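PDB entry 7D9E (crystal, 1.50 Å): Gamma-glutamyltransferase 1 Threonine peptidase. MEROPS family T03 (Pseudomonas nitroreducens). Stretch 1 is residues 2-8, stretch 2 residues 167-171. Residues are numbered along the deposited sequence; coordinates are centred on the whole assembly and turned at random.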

# COMPACT_ATOMS: atom_id res chain seq x y z
N THR B 2 -0.31 0.81 -5.51
CA THR B 2 0.10 2.17 -5.87
C THR B 2 -0.47 3.12 -4.83
O THR B 2 -1.32 2.74 -4.02
CB THR B 2 -0.32 2.53 -7.30
OG1 THR B 2 0.35 3.72 -7.69
CG2 THR B 2 -1.82 2.73 -7.44
N HIS B 3 0.04 4.34 -4.84
CA HIS B 3 -0.34 5.33 -3.86
C HIS B 3 -0.50 6.67 -4.56
O HIS B 3 0.28 7.02 -5.44
CB HIS B 3 0.77 5.49 -2.79
CG HIS B 3 0.41 6.49 -1.74
ND1 HIS B 3 -0.42 6.18 -0.69
CD2 HIS B 3 0.69 7.81 -1.63
CE1 HIS B 3 -0.65 7.27 0.02
NE2 HIS B 3 0.03 8.27 -0.53
N PHE B 4 -1.46 7.47 -4.09
CA PHE B 4 -1.52 8.88 -4.47
C PHE B 4 -1.86 9.73 -3.26
O PHE B 4 -2.46 9.27 -2.28
CB PHE B 4 -2.50 9.13 -5.64
CG PHE B 4 -3.93 8.79 -5.36
CD1 PHE B 4 -4.78 9.69 -4.73
CD2 PHE B 4 -4.45 7.58 -5.77
CE1 PHE B 4 -6.10 9.39 -4.51
CE2 PHE B 4 -5.78 7.27 -5.54
CZ PHE B 4 -6.60 8.16 -4.91
N SER B 5 -1.44 11.00 -3.35
CA SER B 5 -1.59 12.00 -2.29
C SER B 5 -2.22 13.24 -2.89
O SER B 5 -1.82 13.68 -3.98
CB SER B 5 -0.21 12.34 -1.74
OG SER B 5 0.35 11.21 -1.05
N ILE B 6 -3.20 13.83 -2.17
CA ILE B 6 -3.90 15.02 -2.62
C ILE B 6 -4.10 15.96 -1.44
O ILE B 6 -4.42 15.53 -0.33
CB ILE B 6 -5.26 14.70 -3.26
CG1 ILE B 6 -5.06 13.83 -4.52
CG2 ILE B 6 -6.02 15.94 -3.63
CD1 ILE B 6 -6.32 13.14 -5.00
N VAL B 7 -3.91 17.25 -1.70
CA VAL B 7 -4.26 18.31 -0.75
C VAL B 7 -5.07 19.34 -1.53
O VAL B 7 -4.68 19.72 -2.64
CB VAL B 7 -3.00 18.96 -0.14
CG1 VAL B 7 -3.39 20.11 0.80
CG2 VAL B 7 -2.19 17.93 0.62
N ASP B 8 -6.17 19.82 -0.95
CA ASP B 8 -6.96 20.87 -1.59
C ASP B 8 -6.65 22.21 -0.93
O ASP B 8 -5.95 22.29 0.08
CB ASP B 8 -8.45 20.52 -1.62
CG ASP B 8 -9.13 20.58 -0.25
OD1 ASP B 8 -8.67 21.30 0.65
OD2 ASP B 8 -10.14 19.88 -0.09
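Stretch 2 (167-171) IQAIR

Two nearly parallel strands lie against each other here, yet a single hydrogen bond joins them, and it comes from a side chain. Ser 5 OG donates to the backbone Gln 168 O at 2.9 Å. The same hydroxyl oxygen accepts a bond within its own strand, from His 3 NE2 to Ser 5 OG at 3.0 Å. His 3, Ser 5 and the carbonyl of Gln 168 therefore form a short polar chain across the interface.

Residues 2-7 form a strand, and residues 168-171 form a strand that continues later in the chain. Ile 167 precedes the second strand in extended loop conformation. Both strands run in the same direction, with a crossing angle of 18° and a closest axis approach of 6.0 Å. The register pairs Ser 5 with Ala 169, the Ser 5 CA and Ala 169 CA atoms 6.1 Å apart.

Side chains alternate along both strands. His 3, Ser 5 and Val 7 point toward stretch 2, while Phe 4 and Ile 6 point away. Gln 168 and Ile 170 point toward stretch 1; Ala 169 and Arg 171 point away.

Gln 168 sits against His 3. Gln 168 CG lies 3.4 Å from His 3 O, and Gln 168 CB is 4.2 Å from His 3 CD2. The end of the Gln 168 side chain then leads away. Gln 168 O lies at the edge of the His 3 ring, near its plane.

Ile 170 (m, t) packs its CD1 against the backbone from Ser 5 to Val 7. Ile 170 CD1 is 3.3 Å from Ser 5 O, 3.7 Å from Ile 6 CA and 3.7 Å from Val 7 N. Ile 170 CG2 meets Val 7 CG2 at 3.8 Å, an apolar contact. The two stretches bury 286 Å² between them, both sides summed.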

# COMPACT_ATOMS: atom_id res chain seq x y z
N ILE B 167 7.30 6.57 -3.81
CA ILE B 167 6.70 7.54 -2.91
C ILE B 167 6.05 8.64 -3.73
O ILE B 167 6.65 9.19 -4.68
CB ILE B 167 7.80 8.10 -2.00
CG1 ILE B 167 8.29 7.07 -0.97
CG2 ILE B 167 7.27 9.34 -1.25
CD1 ILE B 167 7.46 6.99 0.31
N GLN B 168 4.84 9.03 -3.33
CA GLN B 168 4.15 10.18 -3.90
C GLN B 168 3.82 11.07 -2.71
O GLN B 168 3.07 10.66 -1.83
CB GLN B 168 2.88 9.78 -4.64
CG GLN B 168 3.12 8.79 -5.76
CD GLN B 168 4.02 9.32 -6.83
OE1 GLN B 168 4.04 10.53 -7.09
NE2 GLN B 168 4.73 8.43 -7.48
N ALA B 169 4.40 12.27 -2.68
CA ALA B 169 4.36 13.10 -1.49
C ALA B 169 4.00 14.55 -1.81
O ALA B 169 4.31 15.08 -2.88
CB ALA B 169 5.72 13.09 -0.76
N ILE B 170 3.36 15.20 -0.84
CA ILE B 170 3.08 16.63 -0.88
C ILE B 170 3.54 17.22 0.44
O ILE B 170 3.24 16.67 1.50
CB ILE B 170 1.57 16.91 -1.05
CG1 ILE B 170 1.07 16.29 -2.35
CG2 ILE B 170 1.28 18.41 -0.95
CD1 ILE B 170 -0.45 16.31 -2.47
N ARG B 171 4.28 18.32 0.39
CA ARG B 171 4.71 19.03 1.58
C ARG B 171 4.06 20.40 1.58
O ARG B 171 3.94 21.04 0.53
CB ARG B 171 6.24 19.19 1.60
CG ARG B 171 6.83 19.80 2.88
CD ARG B 171 8.36 19.87 2.75
NE ARG B 171 9.05 20.16 3.99
CZ ARG B 171 10.35 19.91 4.20
NH1 ARG B 171 11.09 19.36 3.24
NH2 ARG B 171 10.90 20.21 5.36